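Local coordinates for biofilm-associated surface protein (Staphylococcus aureus, PDB 7C7U) that probably mediates cell adhesion and biofilm formation as a cell wall-anchored, calcium-binding surface protein whose amyloid formation is thought to be under switch-like control, at residues P39-S44 with Y186-A191; A47-I52 with D145-N150. All coordinates share one frame; numbering follows the deposited sequence.

Interaction 1. Residues P39-S44 with Y186-A191; sequences PGKLDS and YFLTKA
P39 and L42 both pack against F187 where the loop leaving strand 36-39 runs beside the end of strand 183-187, within the mixed beta-sheet region at the N-terminal end of the modelled chain. The two backbones travel in nearly the same direction, 14° apart. At one end of the ring, the pyrrolidine of P39 crosses it at a slant, with CB 3.4 Å from F187 CE1 and CG close to both CD1 and CE1. Further back, L42 CD1 comes 3.7 Å from F187 CB, near the root of the ring. The L42 chi1 of -51° turns CG away from the carbonyl carbon and beside the backbone N, from where CD1 can approach F187. I53 of strand 52-61 touches both L42 and F187, and H165 meets the phenyl ring edge-to-face, so the cluster ties the loop to neighbouring strands.

The direct backbone link is L42 N to L188 O, 2.8 Å with an N-H...O angle of 151°. Two waters extend the link along the chain to either side of this bond: one donates to G40 O and accepts from L188 N, the other donates to L42 O and accepts from K190 N. K41 CD lies 4.1 Å from L188 CD1; past CD the lysine chain bends away, and its NZ forms a salt bridge with E199. K190 stays extended past CG and lays its aliphatic part along the backbone of D43, while its NZ pairs with D45. Just past the direct bond, T189 CA points its hydrogen at L42 O, carbon to oxygen 3.5 Å.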
ATOM      1  N   PRO A  39      -7.500  16.068  19.879  1.00 28.91           N
ATOM      2  CA  PRO A  39      -8.063  15.452  21.086  1.00 28.96           C
ATOM      3  C   PRO A  39      -7.513  16.016  22.389  1.00 28.89           C
ATOM      4  O   PRO A  39      -6.461  16.656  22.446  1.00 26.26           O
ATOM      5  CB  PRO A  39      -7.675  13.969  20.946  1.00 31.09           C
ATOM      6  CG  PRO A  39      -6.367  13.999  20.198  1.00 30.10           C
ATOM      7  CD  PRO A  39      -6.476  15.204  19.252  1.00 32.30           C
ATOM      8  N   GLY A  40      -8.234  15.716  23.463  1.00 30.05           N
ATOM      9  CA  GLY A  40      -7.709  15.985  24.784  1.00 32.22           C
ATOM     10  C   GLY A  40      -6.531  15.085  25.111  1.00 38.21           C
ATOM     11  O   GLY A  40      -6.342  14.018  24.520  1.00 31.58           O
ATOM     12  N   LYS A  41      -5.707  15.548  26.048  1.00 32.28           N
ATOM     13  CA  LYS A  41      -4.548  14.784  26.483  1.00 35.55           C
ATOM     14  C   LYS A  41      -4.949  13.725  27.505  1.00 34.84           C
ATOM     15  O   LYS A  41      -5.933  13.873  28.227  1.00 33.09           O
ATOM     16  CB  LYS A  41      -3.489  15.695  27.098  1.00 35.00           C
ATOM     17  CG  LYS A  41      -2.932  16.746  26.173  1.00 33.41           C
ATOM     18  CD  LYS A  41      -1.757  17.477  26.845  1.00 37.37           C
ATOM     19  CE  LYS A  41      -2.196  18.323  28.030  1.00 41.46           C
ATOM     20  NZ  LYS A  41      -2.366  19.741  27.686  1.00 38.62           N
ATOM     21  N   LEU A  42      -4.168  12.649  27.555  1.00 36.07           N
ATOM     22  CA  LEU A  42      -4.437  11.536  28.454  1.00 37.21           C
ATOM     23  C   LEU A  42      -3.357  11.461  29.517  1.00 38.65           C
ATOM     24  O   LEU A  42      -2.809  10.384  29.787  1.00 36.42           O
ATOM     25  CB  LEU A  42      -4.505  10.223  27.663  1.00 32.18           C
ATOM     26  CG  LEU A  42      -5.433  10.231  26.454  1.00 30.82           C
ATOM     27  CD1 LEU A  42      -5.422   8.884  25.777  1.00 34.83           C
ATOM     28  CD2 LEU A  42      -6.860  10.655  26.819  1.00 31.34           C
ATOM     29  N   ASP A  43      -3.040  12.602  30.120  1.00 32.75           N
ATOM     30  CA  ASP A  43      -1.826  12.756  30.907  1.00 36.07           C
ATOM     31  C   ASP A  43      -2.118  13.141  32.355  1.00 38.21           C
ATOM     32  O   ASP A  43      -1.220  13.603  33.060  1.00 38.61           O
ATOM     33  CB  ASP A  43      -0.938  13.809  30.262  1.00 34.69           C
ATOM     34  CG  ASP A  43      -1.543  15.204  30.354  1.00 39.32           C
ATOM     35  OD1 ASP A  43      -2.791  15.310  30.444  1.00 33.34           O
ATOM     36  OD2 ASP A  43      -0.778  16.190  30.322  1.00 34.91           O
ATOM     37  N   SER A  44      -3.346  12.947  32.822  1.00 36.61           N
ATOM     38  CA  SER A  44      -3.673  13.297  34.194  1.00 39.55           C
ATOM     39  C   SER A  44      -4.597  12.252  34.789  1.00 41.92           C
ATOM     40  O   SER A  44      -5.381  11.615  34.077  1.00 37.82           O
ATOM     41  CB  SER A  44      -4.352  14.656  34.281  1.00 34.25           C
ATOM     42  OG  SER A  44      -5.676  14.576  33.768  1.00 36.73           O
ATOM     43  N   TYR A 186      -0.631  11.034  17.647  1.00 24.67           N
ATOM     44  CA  TYR A 186      -0.812  10.109  18.744  1.00 23.54           C
ATOM     45  C   TYR A 186      -1.245  10.900  19.963  1.00 27.17           C
ATOM     46  O   TYR A 186      -0.907  12.078  20.092  1.00 26.64           O
ATOM     47  CB  TYR A 186       0.455   9.296  19.046  1.00 26.85           C
ATOM     48  CG  TYR A 186       1.711  10.108  19.302  1.00 25.46           C
ATOM     49  CD1 TYR A 186       2.083  10.464  20.601  1.00 25.03           C
ATOM     50  CD2 TYR A 186       2.546  10.481  18.265  1.00 27.69           C
ATOM     51  CE1 TYR A 186       3.243  11.186  20.840  1.00 25.42           C
ATOM     52  CE2 TYR A 186       3.714  11.194  18.496  1.00 28.00           C
ATOM     53  CZ  TYR A 186       4.046  11.551  19.793  1.00 28.73           C
ATOM     54  OH  TYR A 186       5.195  12.268  20.036  1.00 29.47           O
ATOM     55  N   PHE A 187      -2.013  10.239  20.832  1.00 26.55           N
ATOM     56  CA  PHE A 187      -2.471  10.840  22.080  1.00 29.22           C
ATOM     57  C   PHE A 187      -1.304  11.019  23.031  1.00 31.31           C
ATOM     58  O   PHE A 187      -0.428  10.156  23.132  1.00 28.75           O
ATOM     59  CB  PHE A 187      -3.517   9.960  22.747  1.00 28.78           C
ATOM     60  CG  PHE A 187      -4.787   9.832  21.972  1.00 30.80           C
ATOM     61  CD1 PHE A 187      -5.776  10.805  22.069  1.00 25.78           C
ATOM     62  CD2 PHE A 187      -5.012   8.715  21.170  1.00 26.83           C
ATOM     63  CE1 PHE A 187      -6.962  10.668  21.363  1.00 28.41           C
ATOM     64  CE2 PHE A 187      -6.191   8.572  20.471  1.00 26.47           C
ATOM     65  CZ  PHE A 187      -7.166   9.559  20.549  1.00 29.37           C
ATOM     66  N   LEU A 188      -1.290  12.141  23.738  1.00 30.18           N
ATOM     67  CA  LEU A 188      -0.227  12.409  24.689  1.00 29.92           C
ATOM     68  C   LEU A 188      -0.588  11.776  26.025  1.00 30.97           C
ATOM     69  O   LEU A 188      -1.726  11.907  26.491  1.00 29.02           O
ATOM     70  CB  LEU A 188       0.007  13.911  24.849  1.00 30.66           C
ATOM     71  CG  LEU A 188       0.416  14.652  23.579  1.00 31.95           C
ATOM     72  CD1 LEU A 188       0.713  16.117  23.828  1.00 33.75           C
ATOM     73  CD2 LEU A 188       1.606  13.958  22.909  1.00 29.66           C
ATOM     74  N   THR A 189       0.359  11.055  26.606  1.00 30.58           N
ATOM     75  CA  THR A 189       0.216  10.466  27.932  1.00 28.38           C
ATOM     76  C   THR A 189       1.334  10.977  28.820  1.00 28.40           C
ATOM     77  O   THR A 189       2.224  11.713  28.374  1.00 27.01           O
ATOM     78  CB  THR A 189       0.266   8.932  27.889  1.00 29.32           C
ATOM     79  OG1 THR A 189       1.609   8.508  27.615  1.00 29.67           O
ATOM     80  CG2 THR A 189      -0.700   8.364  26.863  1.00 26.81           C
ATOM     81  N   LYS A 190       1.330  10.508  30.077  1.00 28.14           N
ATOM     82  CA  LYS A 190       2.437  10.835  30.964  1.00 31.17           C
ATOM     83  C   LYS A 190       3.776  10.375  30.413  1.00 29.14           C
ATOM     84  O   LYS A 190       4.805  10.946  30.787  1.00 29.23           O
ATOM     85  CB  LYS A 190       2.206  10.225  32.359  1.00 33.87           C
ATOM     86  CG  LYS A 190       1.021  10.843  33.099  1.00 38.58           C
ATOM     87  CD  LYS A 190       0.725  10.135  34.426  1.00 36.88           C
ATOM     88  CE  LYS A 190      -0.140  11.034  35.309  1.00 43.57           C
ATOM     89  NZ  LYS A 190      -0.622  10.340  36.535  1.00 48.28           N
ATOM     90  N   ALA A 191       3.789   9.383  29.503  1.00 31.04           N
ATOM     91  CA  ALA A 191       5.049   8.941  28.912  1.00 27.50           C
ATOM     92  C   ALA A 191       5.672  10.027  28.045  1.00 30.11           C
ATOM     93  O   ALA A 191       6.900  10.094  27.911  1.00 30.14           O
ATOM     94  CB  ALA A 191       4.825   7.664  28.085  1.00 31.07           C
TER
HETATM   95  O   HOH W   1      -3.627  13.865  23.234  1.00 26.75           O
HETATM   96  O   HOH W   2      -0.583   9.076  31.077  1.00 33.31           O

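Interaction 2. Residues A47-I52 with D145-N150; sequences ALNSNI and DDTVGN
A47 meets V148 through its backbone, its O lying 4.0 Å from V148 CB, where the end of the short helix 45-48 approaches the start of helix 148-152. Next along the chain, L48 brings both its side chain and its carbonyl to the contact. CD2 packs on V148 CG1 at 3.8 Å and also rests on G149 CA, 3.7 Å away. L48 O accepts from G149 N at 2.7 Å, in the carbonyl plane and on a lone pair. T147 OG1 also lies against L48 O, but so close that this bond is doubtful.

N49 leaves helical geometry, and the chain turns into S50. S50 O accepts from V148 N over 2.9 Å with a nearly straight N-H...O angle of 165°, the donor tilted 18° from the carbonyl plane. V148 CG2 touches the same oxygen, because chi1 of 178° puts CG1 anti to the backbone N and turns CG2 toward S50. S50 OG in turn accepts from I52 N, forming an ST turn just ahead of strand 52-61.

N51 lays CB against D146 O, 3.4 Å away, and its ND2 bonds to L144 O, joining this loop to the end of strand 133-144. Carbonyls from the 47-52 segment thus take up the N-H groups of V148 and G149: the first-turn N-H groups of helix 148-152 are satisfied by a sequence-distant loop, while T147, at the N-cap position, makes no capping bond with its side chain.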
ATOM      1  N   ALA A  47      -8.101  13.070  33.713  1.00 36.79           N
ATOM      2  CA  ALA A  47      -8.366  12.545  32.373  1.00 37.44           C
ATOM      3  C   ALA A  47      -8.411  11.028  32.385  1.00 37.79           C
ATOM      4  O   ALA A  47      -9.212  10.418  31.668  1.00 40.87           O
ATOM      5  CB  ALA A  47      -7.306  13.042  31.391  1.00 32.16           C
ATOM      6  N   LEU A  48      -7.568  10.397  33.206  1.00 39.93           N
ATOM      7  CA  LEU A  48      -7.515   8.938  33.199  1.00 41.99           C
ATOM      8  C   LEU A  48      -8.714   8.314  33.890  1.00 44.04           C
ATOM      9  O   LEU A  48      -9.068   7.170  33.575  1.00 40.82           O
ATOM     10  CB  LEU A  48      -6.236   8.442  33.869  1.00 41.31           C
ATOM     11  CG  LEU A  48      -4.967   8.589  33.028  1.00 47.44           C
ATOM     12  CD1 LEU A  48      -3.737   8.079  33.773  1.00 45.78           C
ATOM     13  CD2 LEU A  48      -5.140   7.875  31.731  1.00 39.83           C
ATOM     14  N   ASN A  49      -9.357   9.044  34.801  1.00 42.28           N
ATOM     15  CA  ASN A  49     -10.528   8.548  35.505  1.00 44.18           C
ATOM     16  C   ASN A  49     -11.832   8.859  34.781  1.00 44.74           C
ATOM     17  O   ASN A  49     -12.907   8.652  35.346  1.00 48.54           O
ATOM     18  CB  ASN A  49     -10.563   9.107  36.926  1.00 46.76           C
ATOM     19  CG  ASN A  49     -11.382   8.239  37.866  1.00 55.09           C
ATOM     20  OD1 ASN A  49     -12.204   8.736  38.645  1.00 59.94           O
ATOM     21  ND2 ASN A  49     -11.167   6.929  37.788  1.00 50.77           N
ATOM     22  N   SER A  50     -11.767   9.354  33.550  1.00 41.36           N
ATOM     23  CA  SER A  50     -12.947   9.539  32.724  1.00 38.10           C
ATOM     24  C   SER A  50     -13.056   8.379  31.744  1.00 41.25           C
ATOM     25  O   SER A  50     -12.053   7.771  31.369  1.00 41.50           O
ATOM     26  CB  SER A  50     -12.873  10.868  31.963  1.00 37.34           C
ATOM     27  OG  SER A  50     -13.932  10.993  31.034  1.00 39.07           O
ATOM     28  N   ASN A  51     -14.281   8.069  31.331  1.00 35.19           N
ATOM     29  CA  ASN A  51     -14.480   7.126  30.243  1.00 42.94           C
ATOM     30  C   ASN A  51     -14.690   7.832  28.907  1.00 37.06           C
ATOM     31  O   ASN A  51     -15.201   7.216  27.964  1.00 41.20           O
ATOM     32  CB  ASN A  51     -15.651   6.191  30.550  1.00 40.93           C
ATOM     33  CG  ASN A  51     -16.995   6.874  30.411  1.00 46.81           C
ATOM     34  OD1 ASN A  51     -17.227   7.944  30.986  1.00 49.70           O
ATOM     35  ND2 ASN A  51     -17.885   6.275  29.622  1.00 45.91           N
ATOM     36  N   ILE A  52     -14.331   9.116  28.816  1.00 36.85           N
ATOM     37  CA  ILE A  52     -14.480   9.904  27.594  1.00 37.98           C
ATOM     38  C   ILE A  52     -13.134  10.502  27.210  1.00 34.13           C
ATOM     39  O   ILE A  52     -12.445  11.098  28.046  1.00 37.67           O
ATOM     40  CB  ILE A  52     -15.529  11.021  27.746  1.00 39.83           C
ATOM     41  CG1 ILE A  52     -16.898  10.410  28.045  1.00 43.17           C
ATOM     42  CG2 ILE A  52     -15.573  11.903  26.480  1.00 30.47           C
ATOM     43  CD1 ILE A  52     -18.047  11.382  27.958  1.00 46.74           C
ATOM     44  N   ASP A 145     -16.054   1.788  27.230  1.00 42.09           N
ATOM     45  CA  ASP A 145     -16.717   0.885  28.170  1.00 45.00           C
ATOM     46  C   ASP A 145     -15.985   0.740  29.501  1.00 43.90           C
ATOM     47  O   ASP A 145     -16.395  -0.075  30.334  1.00 46.41           O
ATOM     48  CB  ASP A 145     -16.912  -0.498  27.524  1.00 40.19           C
ATOM     49  CG  ASP A 145     -15.601  -1.234  27.259  1.00 44.80           C
ATOM     50  OD1 ASP A 145     -14.546  -0.857  27.813  1.00 41.73           O
ATOM     51  OD2 ASP A 145     -15.638  -2.219  26.489  1.00 45.14           O
ATOM     52  N   ASP A 146     -14.905   1.483  29.704  1.00 43.96           N
ATOM     53  CA  ASP A 146     -14.173   1.510  30.962  1.00 39.43           C
ATOM     54  C   ASP A 146     -13.446   2.846  31.005  1.00 45.08           C
ATOM     55  O   ASP A 146     -13.478   3.616  30.039  1.00 41.54           O
ATOM     56  CB  ASP A 146     -13.204   0.330  31.064  1.00 43.91           C
ATOM     57  CG  ASP A 146     -12.819  -0.006  32.506  1.00 49.13           C
ATOM     58  OD1 ASP A 146     -13.177   0.747  33.440  1.00 46.60           O
ATOM     59  OD2 ASP A 146     -12.141  -1.038  32.698  1.00 52.33           O
ATOM     60  N   THR A 147     -12.785   3.130  32.123  1.00 39.08           N
ATOM     61  CA  THR A 147     -12.032   4.374  32.161  1.00 40.56           C
ATOM     62  C   THR A 147     -10.775   4.291  31.289  1.00 42.32           C
ATOM     63  O   THR A 147     -10.276   3.204  30.955  1.00 41.67           O
ATOM     64  CB  THR A 147     -11.646   4.740  33.583  1.00 41.74           C
ATOM     65  OG1 THR A 147     -11.258   6.116  33.604  1.00 52.45           O
ATOM     66  CG2 THR A 147     -10.486   3.928  34.024  1.00 35.87           C
ATOM     67  N   VAL A 148     -10.279   5.469  30.893  1.00 42.27           N
ATOM     68  CA  VAL A 148      -9.059   5.529  30.088  1.00 40.66           C
ATOM     69  C   VAL A 148      -7.890   4.924  30.858  1.00 41.98           C
ATOM     70  O   VAL A 148      -7.075   4.179  30.298  1.00 40.49           O
ATOM     71  CB  VAL A 148      -8.755   6.980  29.659  1.00 43.41           C
ATOM     72  CG1 VAL A 148      -7.457   7.034  28.860  1.00 42.10           C
ATOM     73  CG2 VAL A 148      -9.899   7.565  28.837  1.00 36.63           C
ATOM     74  N   GLY A 149      -7.804   5.225  32.160  1.00 41.40           N
ATOM     75  CA  GLY A 149      -6.708   4.714  32.973  1.00 42.15           C
ATOM     76  C   GLY A 149      -6.648   3.195  33.036  1.00 41.68           C
ATOM     77  O   GLY A 149      -5.573   2.604  32.942  1.00 42.34           O
ATOM     78  N   ASN A 150      -7.795   2.545  33.230  1.00 40.15           N
ATOM     79  CA  ASN A 150      -7.811   1.089  33.258  1.00 44.85           C
ATOM     80  C   ASN A 150      -7.501   0.524  31.882  1.00 44.24           C
ATOM     81  O   ASN A 150      -6.925  -0.564  31.771  1.00 44.46           O
ATOM     82  CB  ASN A 150      -9.169   0.568  33.739  1.00 46.42           C
ATOM     83  CG  ASN A 150      -9.477   0.955  35.187  1.00 43.14           C
ATOM     84  OD1 ASN A 150      -8.584   1.328  35.956  1.00 43.87           O
ATOM     85  ND2 ASN A 150     -10.754   0.868  35.556  1.00 42.17           N
TER

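How the interactions relate
Interaction 2 is nested inside the chain loop closed by interaction 1: 39-44 and 47-52 follow one another through helix 45-48, then come 145-150 and finally 186-191. Their centres are 12 Å apart, on the same side of the chain's centre. The two contacts touch directly, K41 O against A47 CB at 3.5 Å and L42 CD1 against V148 CG1 at 4.1 Å. The connection between strands 36-39 and 52-61 therefore meets the end of strand 183-187 first and the start of helix 148-152 next. These contacts join sequence-distant parts of one mixed-sheet region. A bound calcium ion lies about 9 Å from the F187 side chain, but neither contact supplies a ligand to any calcium site.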